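Uncharacterized protein MJ0754 (Methanocaldococcus jannaschii, PDB 3Q4N) is of unknown function but folds as a ferritin-like four-helix bundle that binds metal, probably at a dinuclear centre. Local coordinates at residues 38-47 and 98-108; 11-21 and 123-132. All blocks are in the same frame, centred on the assembly; numbering follows the deposited sequence.

Contact 1: residues 38-47 and 98-108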
loop_
_atom_site.group_PDB
_atom_site.type_symbol
_atom_site.label_atom_id
_atom_site.label_comp_id
_atom_site.label_asym_id
_atom_site.label_seq_id
_atom_site.Cartn_x
_atom_site.Cartn_y
_atom_site.Cartn_z
ATOM N N LEU B 38 10.869 17.493 11.031
ATOM C CA LEU B 38 11.553 16.677 12.012
ATOM C C LEU B 38 12.963 17.169 12.257
ATOM O O LEU B 38 13.510 17.010 13.352
ATOM C CB LEU B 38 11.545 15.221 11.564
ATOM C CG LEU B 38 10.209 14.550 11.861
ATOM C CD1 LEU B 38 10.151 13.127 11.311
ATOM C CD2 LEU B 38 9.934 14.564 13.369
ATOM N N TYR B 39 13.546 17.766 11.224
ATOM C CA TYR B 39 14.800 18.428 11.375
ATOM C C TYR B 39 14.599 19.593 12.314
ATOM O O TYR B 39 15.396 19.781 13.222
ATOM C CB TYR B 39 15.284 18.932 10.049
ATOM C CG TYR B 39 16.603 19.653 10.122
ATOM C CD1 TYR B 39 16.655 21.046 10.084
ATOM C CD2 TYR B 39 17.811 18.941 10.212
ATOM C CE1 TYR B 39 17.873 21.716 10.135
ATOM C CE2 TYR B 39 19.045 19.604 10.265
ATOM C CZ TYR B 39 19.059 20.990 10.220
ATOM O OH TYR B 39 20.248 21.667 10.268
ATOM N N ASN B 40 13.537 20.376 12.109
ATOM C CA ASN B 40 13.260 21.506 13.026
ATOM C C ASN B 40 13.160 21.039 14.466
ATOM O O ASN B 40 13.644 21.740 15.368
ATOM C CB ASN B 40 12.035 22.347 12.621
ATOM C CG ASN B 40 12.313 23.246 11.397
ATOM O OD1 ASN B 40 13.454 23.676 11.159
ATOM N ND2 ASN B 40 11.261 23.531 10.616
ATOM N N LYS B 41 12.592 19.836 14.660
ATOM C CA LYS B 41 12.420 19.256 15.988
ATOM C C LYS B 41 13.707 18.711 16.586
ATOM O O LYS B 41 14.021 19.034 17.727
ATOM C CB LYS B 41 11.343 18.172 16.016
ATOM C CG LYS B 41 11.280 17.439 17.365
ATOM C CD LYS B 41 11.288 18.442 18.547
ATOM C CE LYS B 41 11.564 17.796 19.912
ATOM N NZ LYS B 41 10.356 17.066 20.456
ATOM N N TRP B 42 14.429 17.892 15.818
ATOM C CA TRP B 42 15.566 17.103 16.322
ATOM C C TRP B 42 16.928 17.539 15.833
ATOM O O TRP B 42 17.923 17.237 16.478
ATOM C CB TRP B 42 15.398 15.616 15.988
ATOM C CG TRP B 42 14.194 15.038 16.592
ATOM C CD1 TRP B 42 13.084 14.617 15.940
ATOM C CD2 TRP B 42 13.952 14.836 17.989
ATOM N NE1 TRP B 42 12.156 14.153 16.834
ATOM C CE2 TRP B 42 12.656 14.279 18.106
ATOM C CE3 TRP B 42 14.710 15.065 19.160
ATOM C CZ2 TRP B 42 12.083 13.947 19.355
ATOM C CZ3 TRP B 42 14.142 14.746 20.401
ATOM C CH2 TRP B 42 12.838 14.189 20.484
ATOM N N LYS B 43 16.977 18.198 14.679
ATOM C CA LYS B 43 18.225 18.756 14.144
ATOM C C LYS B 43 19.215 17.703 13.608
ATOM O O LYS B 43 20.451 17.950 13.558
ATOM C CB LYS B 43 18.896 19.661 15.190
ATOM C CG LYS B 43 18.775 21.151 14.905
ATOM C CD LYS B 43 17.328 21.698 14.963
ATOM C CE LYS B 43 17.271 23.061 15.688
ATOM N NZ LYS B 43 18.455 23.957 15.419
ATOM N N LEU B 44 18.673 16.545 13.205
ATOM C CA LEU B 44 19.478 15.463 12.638
ATOM C C LEU B 44 19.732 15.730 11.169
ATOM O O LEU B 44 18.788 15.857 10.387
ATOM C CB LEU B 44 18.803 14.098 12.826
ATOM C CG LEU B 44 18.709 13.553 14.256
ATOM C CD1 LEU B 44 17.871 12.281 14.302
ATOM C CD2 LEU B 44 20.098 13.349 14.885
ATOM N N GLN B 45 21.020 15.802 10.815
ATOM C CA GLN B 45 21.495 16.225 9.487
ATOM C C GLN B 45 20.809 15.515 8.342
ATOM O O GLN B 45 20.499 16.113 7.317
ATOM C CB GLN B 45 23.008 16.013 9.352
ATOM C CG GLN B 45 23.657 16.849 8.233
ATOM C CD GLN B 45 23.375 18.334 8.395
ATOM O OE1 GLN B 45 23.523 18.903 9.495
ATOM N NE2 GLN B 45 22.954 18.973 7.306
ATOM N N ILE B 46 20.594 14.232 8.539
ATOM C CA ILE B 46 19.916 13.374 7.593
ATOM C C ILE B 46 18.572 13.937 7.093
ATOM O O ILE B 46 18.234 13.837 5.900
ATOM C CB ILE B 46 19.732 11.990 8.250
ATOM C CG1 ILE B 46 19.073 11.001 7.296
ATOM C CG2 ILE B 46 18.988 12.121 9.584
ATOM C CD1 ILE B 46 19.329 9.585 7.663
ATOM N N PHE B 47 17.819 14.546 8.006
ATOM C CA PHE B 47 16.540 15.138 7.657
ATOM C C PHE B 47 16.702 16.328 6.742
ATOM O O PHE B 47 15.942 16.473 5.778
ATOM C CB PHE B 47 15.772 15.492 8.909
ATOM C CG PHE B 47 15.275 14.290 9.635
ATOM C CD1 PHE B 47 14.503 13.338 8.964
ATOM C CD2 PHE B 47 15.597 14.082 10.969
ATOM C CE1 PHE B 47 14.046 12.221 9.612
ATOM C CE2 PHE B 47 15.140 12.965 11.631
ATOM C CZ PHE B 47 14.359 12.032 10.950
ATOM N N GLY B 98 6.777 10.710 14.942
ATOM C CA GLY B 98 8.183 11.089 14.927
ATOM C C GLY B 98 8.572 12.182 15.892
ATOM O O GLY B 98 9.761 12.395 16.142
ATOM N N ASP B 99 7.579 12.883 16.436
ATOM C CA ASP B 99 7.840 13.986 17.359
ATOM C C ASP B 99 8.065 13.446 18.757
ATOM O O ASP B 99 8.244 14.216 19.708
ATOM C CB ASP B 99 6.672 14.980 17.379
ATOM C CG ASP B 99 7.127 16.423 17.588
ATOM O OD1 ASP B 99 6.933 16.943 18.717
ATOM O OD2 ASP B 99 7.680 17.028 16.626
ATOM N N LYS B 100 8.053 12.119 18.877
ATOM C CA LYS B 100 8.151 11.448 20.173
ATOM C C LYS B 100 9.590 11.088 20.591
ATOM O O LYS B 100 9.983 11.311 21.745
ATOM C CB LYS B 100 7.216 10.239 20.227
ATOM C CG LYS B 100 5.745 10.604 20.461
ATOM C CD LYS B 100 4.967 9.393 20.944
ATOM C CE LYS B 100 4.614 8.435 19.809
ATOM N NZ LYS B 100 3.170 8.570 19.481
ATOM N N SER B 101 10.374 10.536 19.664
ATOM C CA SER B 101 11.789 10.296 19.932
ATOM C C SER B 101 12.632 10.417 18.679
ATOM O O SER B 101 12.137 10.231 17.580
ATOM C CB SER B 101 12.000 8.916 20.577
ATOM O OG SER B 101 12.003 7.869 19.620
ATOM N N GLU B 102 13.915 10.711 18.859
ATOM C CA GLU B 102 14.913 10.479 17.819
ATOM C C GLU B 102 14.726 9.133 17.112
ATOM O O GLU B 102 14.572 9.089 15.893
ATOM C CB GLU B 102 16.313 10.561 18.399
ATOM C CG GLU B 102 16.816 11.973 18.464
ATOM C CD GLU B 102 18.064 12.108 19.296
ATOM O OE1 GLU B 102 18.875 13.014 19.004
ATOM O OE2 GLU B 102 18.227 11.317 20.251
ATOM N N VAL B 103 14.724 8.036 17.862
ATOM C CA VAL B 103 14.504 6.738 17.239
ATOM C C VAL B 103 13.197 6.750 16.405
ATOM O O VAL B 103 13.138 6.146 15.319
ATOM C CB VAL B 103 14.528 5.585 18.277
ATOM C CG1 VAL B 103 14.522 4.216 17.571
ATOM C CG2 VAL B 103 15.743 5.714 19.227
ATOM N N ASP B 104 12.175 7.467 16.892
ATOM C CA ASP B 104 10.895 7.563 16.184
ATOM C C ASP B 104 10.993 8.319 14.876
ATOM O O ASP B 104 10.697 7.763 13.808
ATOM C CB ASP B 104 9.820 8.184 17.061
ATOM C CG ASP B 104 9.210 7.175 18.041
ATOM O OD1 ASP B 104 9.297 5.948 17.776
ATOM O OD2 ASP B 104 8.642 7.608 19.077
ATOM N N ALA B 105 11.399 9.586 14.969
ATOM C CA ALA B 105 11.806 10.383 13.802
ATOM C C ALA B 105 12.424 9.489 12.752
ATOM O O ALA B 105 11.963 9.438 11.619
ATOM C CB ALA B 105 12.796 11.446 14.205
ATOM N N LEU B 106 13.458 8.761 13.156
ATOM C CA LEU B 106 14.163 7.821 12.283
ATOM C C LEU B 106 13.268 6.726 11.683
ATOM O O LEU B 106 13.344 6.461 10.490
ATOM C CB LEU B 106 15.323 7.199 13.046
ATOM C CG LEU B 106 16.590 8.033 13.042
ATOM C CD1 LEU B 106 17.650 7.335 13.852
ATOM C CD2 LEU B 106 17.058 8.231 11.619
ATOM N N LYS B 107 12.426 6.102 12.512
ATOM C CA LYS B 107 11.505 5.069 12.036
ATOM C C LYS B 107 10.485 5.631 11.045
ATOM O O LYS B 107 10.204 5.011 10.023
ATOM C CB LYS B 107 10.784 4.388 13.205
ATOM C CG LYS B 107 11.669 3.560 14.141
ATOM C CD LYS B 107 10.780 2.714 15.072
ATOM C CE LYS B 107 11.504 2.172 16.318
ATOM N NZ LYS B 107 12.321 0.944 16.032
ATOM N N VAL B 108 9.939 6.804 11.352
ATOM C CA VAL B 108 9.022 7.485 10.443
ATOM C C VAL B 108 9.664 7.653 9.069
ATOM O O VAL B 108 9.049 7.365 8.042
ATOM C CB VAL B 108 8.644 8.868 10.957
ATOM C CG1 VAL B 108 7.904 9.602 9.890
ATOM C CG2 VAL B 108 7.789 8.763 12.193
#
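Trp42 reaches from the last turn of helix 15-42 to the bend that leads into helix 102-125. Its CG stands anti to its own carbonyl carbon (chi1 -61°), which swings the indole across to Gly98, where NE1 donates to Gly98 O at 3.1 Å. The bond is nearly straight, with an N-H...O angle of 160°, and each group lies close to the other's plane, which helps set the rotation of the indole. Glu102 N lies over one face of the ring toward its rim, and Glu102 CG comes within 3.8 Å of Trp42 CE3. The opposite face is covered by CG of Lys41, the residue just before it. With an alanine in place of Trp42, Gly98 O would probably lose the indole N-H and a gap would be likely to open between the Lys41 chain and the first turn of helix 102-125.

In this ferritin-like four-helix bundle the contact joins two antiparallel helices at one end, the 38-42 and 102-108 pieces running at 166° to each other with 11.0 Å between axes. Ser101 N-caps the second helix, its OG accepting from Asp104 N.

Deeper in, Ala105 CB is shared by two aromatic rings: Trp42 CD1 lies 3.6 Å from it and Phe47 CZ 3.7 Å. Phe47, from the start of helix 45-68, turns its edge to Ala105 O, while Leu38 CB sits over the centre of one of its faces. Leu38 then divides its methyls, CD1 packing against Ala105 and Val108, CD2 resting 3.5 Å from Gly98 O. At the outer margin Lys41, bent at chi2 and chi4, runs across Asp99, roughly perpendicular to it, and its NZ makes a long salt bridge of 3.8 Å to Asp99 OD1. Leu44 and Glu102 both also touch Tyr157 of a nearby loop.

Contact 2: residues 11-21 and 123-132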
loop_
_atom_site.group_PDB
_atom_site.type_symbol
_atom_site.label_atom_id
_atom_site.label_comp_id
_atom_site.label_asym_id
_atom_site.label_seq_id
_atom_site.Cartn_x
_atom_site.Cartn_y
_atom_site.Cartn_z
ATOM N N GLN B 11 4.420 11.452 -25.545
ATOM C CA GLN B 11 3.854 10.100 -25.678
ATOM C C GLN B 11 2.392 9.919 -25.204
ATOM O O GLN B 11 1.755 10.878 -24.745
ATOM C CB GLN B 11 4.782 9.087 -24.994
ATOM C CG GLN B 11 6.043 8.792 -25.788
ATOM C CD GLN B 11 7.043 7.958 -25.015
ATOM O OE1 GLN B 11 6.857 6.743 -24.817
ATOM N NE2 GLN B 11 8.132 8.604 -24.587
ATOM N N PRO B 12 1.850 8.687 -25.365
ATOM C CA PRO B 12 0.489 8.284 -24.910
ATOM C C PRO B 12 0.197 8.259 -23.361
ATOM O O PRO B 12 0.589 7.306 -22.653
ATOM C CB PRO B 12 0.319 6.877 -25.534
ATOM C CG PRO B 12 1.738 6.420 -25.928
ATOM C CD PRO B 12 2.437 7.688 -26.293
ATOM N N ILE B 13 -0.506 9.282 -22.857
ATOM C CA ILE B 13 -0.893 9.362 -21.426
ATOM C C ILE B 13 -2.355 8.939 -21.176
ATOM O O ILE B 13 -3.252 9.327 -21.921
ATOM C CB ILE B 13 -0.626 10.784 -20.813
ATOM C CG1 ILE B 13 -0.372 10.693 -19.315
ATOM C CG2 ILE B 13 -1.772 11.759 -21.078
ATOM C CD1 ILE B 13 1.083 10.567 -18.962
ATOM N N SER B 14 -2.579 8.157 -20.122
ATOM C CA SER B 14 -3.913 7.690 -19.749
ATOM C C SER B 14 -4.397 8.284 -18.429
ATOM O O SER B 14 -3.681 9.033 -17.764
ATOM C CB SER B 14 -3.918 6.174 -19.629
ATOM O OG SER B 14 -3.538 5.776 -18.325
ATOM N N GLU B 15 -5.614 7.906 -18.050
ATOM C CA GLU B 15 -6.267 8.450 -16.863
ATOM C C GLU B 15 -5.625 8.079 -15.550
ATOM O O GLU B 15 -5.287 8.982 -14.789
ATOM C CB GLU B 15 -7.760 8.136 -16.862
ATOM C CG GLU B 15 -8.594 9.294 -17.345
ATOM C CD GLU B 15 -7.760 10.350 -18.085
ATOM O OE1 GLU B 15 -7.142 10.036 -19.136
ATOM O OE2 GLU B 15 -7.722 11.503 -17.606
ATOM N N GLU B 16 -5.457 6.783 -15.267
ATOM C CA GLU B 16 -4.696 6.401 -14.072
ATOM C C GLU B 16 -3.214 6.793 -14.176
ATOM O O GLU B 16 -2.641 7.212 -13.181
ATOM C CB GLU B 16 -4.953 4.967 -13.528
ATOM C CG GLU B 16 -4.715 3.800 -14.472
ATOM C CD GLU B 16 -5.855 3.623 -15.509
ATOM O OE1 GLU B 16 -6.195 4.608 -16.228
ATOM O OE2 GLU B 16 -6.406 2.491 -15.609
ATOM N N GLU B 17 -2.613 6.728 -15.368
ATOM C CA GLU B 17 -1.293 7.354 -15.589
ATOM C C GLU B 17 -1.286 8.813 -15.095
ATOM O O GLU B 17 -0.368 9.219 -14.371
ATOM C CB GLU B 17 -0.875 7.319 -17.070
ATOM C CG GLU B 17 -0.232 6.008 -17.588
ATOM C CD GLU B 17 0.086 6.037 -19.109
ATOM O OE1 GLU B 17 -0.712 6.591 -19.899
ATOM O OE2 GLU B 17 1.134 5.491 -19.530
ATOM N N LYS B 18 -2.303 9.587 -15.499
ATOM C CA LYS B 18 -2.535 10.956 -15.003
ATOM C C LYS B 18 -2.620 10.944 -13.494
ATOM O O LYS B 18 -1.861 11.642 -12.814
ATOM C CB LYS B 18 -3.846 11.561 -15.543
ATOM C CG LYS B 18 -3.763 12.227 -16.913
ATOM C CD LYS B 18 -4.946 13.191 -17.168
ATOM C CE LYS B 18 -5.391 13.245 -18.657
ATOM N NZ LYS B 18 -4.331 13.624 -19.668
ATOM N N GLU B 19 -3.548 10.132 -12.989
ATOM C CA GLU B 19 -3.842 10.045 -11.560
ATOM C C GLU B 19 -2.610 9.776 -10.702
ATOM O O GLU B 19 -2.465 10.349 -9.619
ATOM C CB GLU B 19 -4.886 8.972 -11.295
ATOM C CG GLU B 19 -5.106 8.715 -9.821
ATOM C CD GLU B 19 -6.112 7.597 -9.537
ATOM O OE1 GLU B 19 -6.123 7.171 -8.354
ATOM O OE2 GLU B 19 -6.881 7.160 -10.458
ATOM N N GLY B 20 -1.741 8.893 -11.193
ATOM C CA GLY B 20 -0.509 8.535 -10.503
ATOM C C GLY B 20 0.400 9.733 -10.329
ATOM O O GLY B 20 0.736 10.129 -9.195
ATOM N N LEU B 21 0.799 10.301 -11.467
ATOM C CA LEU B 21 1.492 11.577 -11.504
ATOM C C LEU B 21 1.019 12.563 -10.407
ATOM O O LEU B 21 1.834 12.990 -9.582
ATOM C CB LEU B 21 1.359 12.190 -12.898
ATOM C CG LEU B 21 2.308 11.743 -14.029
ATOM C CD1 LEU B 21 2.415 12.850 -15.087
ATOM C CD2 LEU B 21 3.728 11.361 -13.554
ATOM N N TRP B 123 2.742 2.078 -9.076
ATOM C CA TRP B 123 2.511 2.976 -10.217
ATOM C C TRP B 123 3.249 2.639 -11.521
ATOM O O TRP B 123 2.679 2.751 -12.613
ATOM C CB TRP B 123 2.788 4.423 -9.830
ATOM C CG TRP B 123 1.760 5.027 -8.913
ATOM C CD1 TRP B 123 1.979 5.561 -7.667
ATOM C CD2 TRP B 123 0.357 5.175 -9.169
ATOM N NE1 TRP B 123 0.799 6.020 -7.132
ATOM C CE2 TRP B 123 -0.212 5.793 -8.030
ATOM C CE3 TRP B 123 -0.475 4.842 -10.246
ATOM C CZ2 TRP B 123 -1.572 6.081 -7.938
ATOM C CZ3 TRP B 123 -1.829 5.131 -10.153
ATOM C CH2 TRP B 123 -2.363 5.743 -9.010
ATOM N N ILE B 124 4.513 2.249 -11.405
ATOM C CA ILE B 124 5.284 1.789 -12.543
ATOM C C ILE B 124 4.519 0.660 -13.230
ATOM O O ILE B 124 4.307 0.694 -14.451
ATOM C CB ILE B 124 6.670 1.297 -12.109
ATOM C CG1 ILE B 124 7.588 2.482 -11.856
ATOM C CG2 ILE B 124 7.280 0.356 -13.160
ATOM C CD1 ILE B 124 8.821 2.128 -11.050
ATOM N N ASN B 125 4.083 -0.313 -12.434
ATOM C CA ASN B 125 3.342 -1.474 -12.926
ATOM C C ASN B 125 2.070 -1.132 -13.691
ATOM O O ASN B 125 1.646 -1.874 -14.579
ATOM C CB ASN B 125 3.030 -2.410 -11.763
ATOM C CG ASN B 125 4.237 -3.243 -11.352
ATOM O OD1 ASN B 125 4.876 -2.986 -10.325
ATOM N ND2 ASN B 125 4.565 -4.241 -12.169
ATOM N N LYS B 126 1.476 0.003 -13.345
ATOM C CA LYS B 126 0.287 0.474 -14.021
ATOM C C LYS B 126 0.560 1.352 -15.256
ATOM O O LYS B 126 -0.307 2.154 -15.623
ATOM C CB LYS B 126 -0.584 1.249 -13.040
ATOM C CG LYS B 126 -1.457 0.397 -12.150
ATOM C CD LYS B 126 -2.896 0.927 -12.205
ATOM C CE LYS B 126 -3.393 1.307 -10.828
ATOM N NZ LYS B 126 -2.915 0.319 -9.817
ATOM N N THR B 127 1.729 1.211 -15.903
ATOM C CA THR B 127 2.041 2.029 -17.107
ATOM C C THR B 127 3.091 1.558 -18.128
ATOM O O THR B 127 4.101 0.937 -17.769
ATOM C CB THR B 127 2.454 3.493 -16.742
ATOM O OG1 THR B 127 2.632 4.236 -17.958
ATOM C CG2 THR B 127 3.773 3.550 -15.927
ATOM N N ASP B 128 2.871 1.921 -19.395
ATOM C CA ASP B 128 3.938 1.820 -20.395
ATOM C C ASP B 128 4.252 3.145 -21.105
ATOM O O ASP B 128 4.726 3.141 -22.236
ATOM C CB ASP B 128 3.678 0.708 -21.436
ATOM C CG ASP B 128 2.879 -0.464 -20.879
ATOM O OD1 ASP B 128 3.366 -1.188 -19.962
ATOM O OD2 ASP B 128 1.753 -0.671 -21.384
ATOM N N ASN B 129 3.997 4.276 -20.460
ATOM C CA ASN B 129 4.541 5.544 -20.965
ATOM C C ASN B 129 6.029 5.599 -20.645
ATOM O O ASN B 129 6.408 5.824 -19.502
ATOM C CB ASN B 129 3.806 6.743 -20.355
ATOM C CG ASN B 129 4.374 8.082 -20.798
ATOM O OD1 ASN B 129 5.581 8.298 -20.775
ATOM N ND2 ASN B 129 3.487 9.004 -21.173
ATOM N N GLU B 130 6.877 5.395 -21.647
ATOM C CA GLU B 130 8.320 5.285 -21.406
ATOM C C GLU B 130 9.003 6.489 -20.675
ATOM O O GLU B 130 10.057 6.319 -20.059
ATOM C CB GLU B 130 9.049 4.899 -22.700
ATOM C CG GLU B 130 10.371 4.142 -22.470
ATOM C CD GLU B 130 10.169 2.721 -21.939
ATOM O OE1 GLU B 130 9.757 1.845 -22.735
ATOM O OE2 GLU B 130 10.435 2.478 -20.728
ATOM N N ASP B 131 8.400 7.679 -20.729
ATOM C CA ASP B 131 8.869 8.856 -19.975
ATOM C C ASP B 131 8.615 8.721 -18.471
ATOM O O ASP B 131 9.553 8.732 -17.649
ATOM C CB ASP B 131 8.159 10.126 -20.461
ATOM C CG ASP B 131 8.720 10.660 -21.759
ATOM O OD1 ASP B 131 9.731 10.086 -22.238
ATOM O OD2 ASP B 131 8.141 11.654 -22.292
ATOM N N ILE B 132 7.329 8.636 -18.121
ATOM C CA ILE B 132 6.876 8.370 -16.760
ATOM C C ILE B 132 7.737 7.291 -16.156
ATOM O O ILE B 132 8.380 7.541 -15.138
ATOM C CB ILE B 132 5.408 7.899 -16.741
ATOM C CG1 ILE B 132 4.450 9.073 -16.894
ATOM C CG2 ILE B 132 5.073 7.210 -15.448
ATOM C CD1 ILE B 132 4.686 9.911 -18.118
#
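Gly20 CA sits over the face of the Trp123 six-membered ring, 3.4 Å from its centroid and almost exactly on the ring normal, a CH-pi contact. Because Gly20 has no side chain, the indole can pack directly on the backbone of helix 15-42. Farther along, Ile132 sends CG1 to Leu21 CD2 and CD1 to Ile13 CD1 (3.8 Å), the two isoleucines nearly perpendicular.

Beside the isoleucine pair lies a polar cluster. Thr127 OG1, anti to its backbone N (chi1 -175°), donates to the anti lone pair of Glu17 OE2 and accepts from Asn129 N at 2.9 Å, an ST turn. Asn129 N also makes a weak bond to Glu17 OE2. The cluster ties together two helix starts of the four-helix bundle: Glu17 forms a capping box with Ser14 at the head of helix 15-42, and Asn129 OD1 caps helix 130-155 by accepting from Ile132 N. Nearby, buried Asp131 OD2 is hydrogen-bonded to Tyr68 OH.

The loose, exposed side is at Glu130: Gln11 runs alongside it, and Gln11 OE1 takes only a weak bond from Glu130 N (3.4 Å). At another margin Glu16 CG merely brushes Lys126 CD at 4.1 Å, but the second subunit covers this side, the Glu19 carboxylate accepting from the backbone nitrogens of its Lys168 and Glu169.

Helices 15-42 and 102-125 run through both contacts, which lie on opposite sides of the chain's centre, their own centres 34 Å apart. No atoms touch between them; the nearest are about 17 Å apart. The residues of contact 1 fall within the chain span that contact 2 brings together, so the same antiparallel helix pair is tied once at each end. Contact 2 also brings in the start of helix 130-155, contact 1 that of helix 45-68. In many ferritin-like proteins a dinuclear metal centre sits inside the four-helix bundle, so here it probably lies between the two contacts. The second subunit reaches contact 2 but does not touch contact 1.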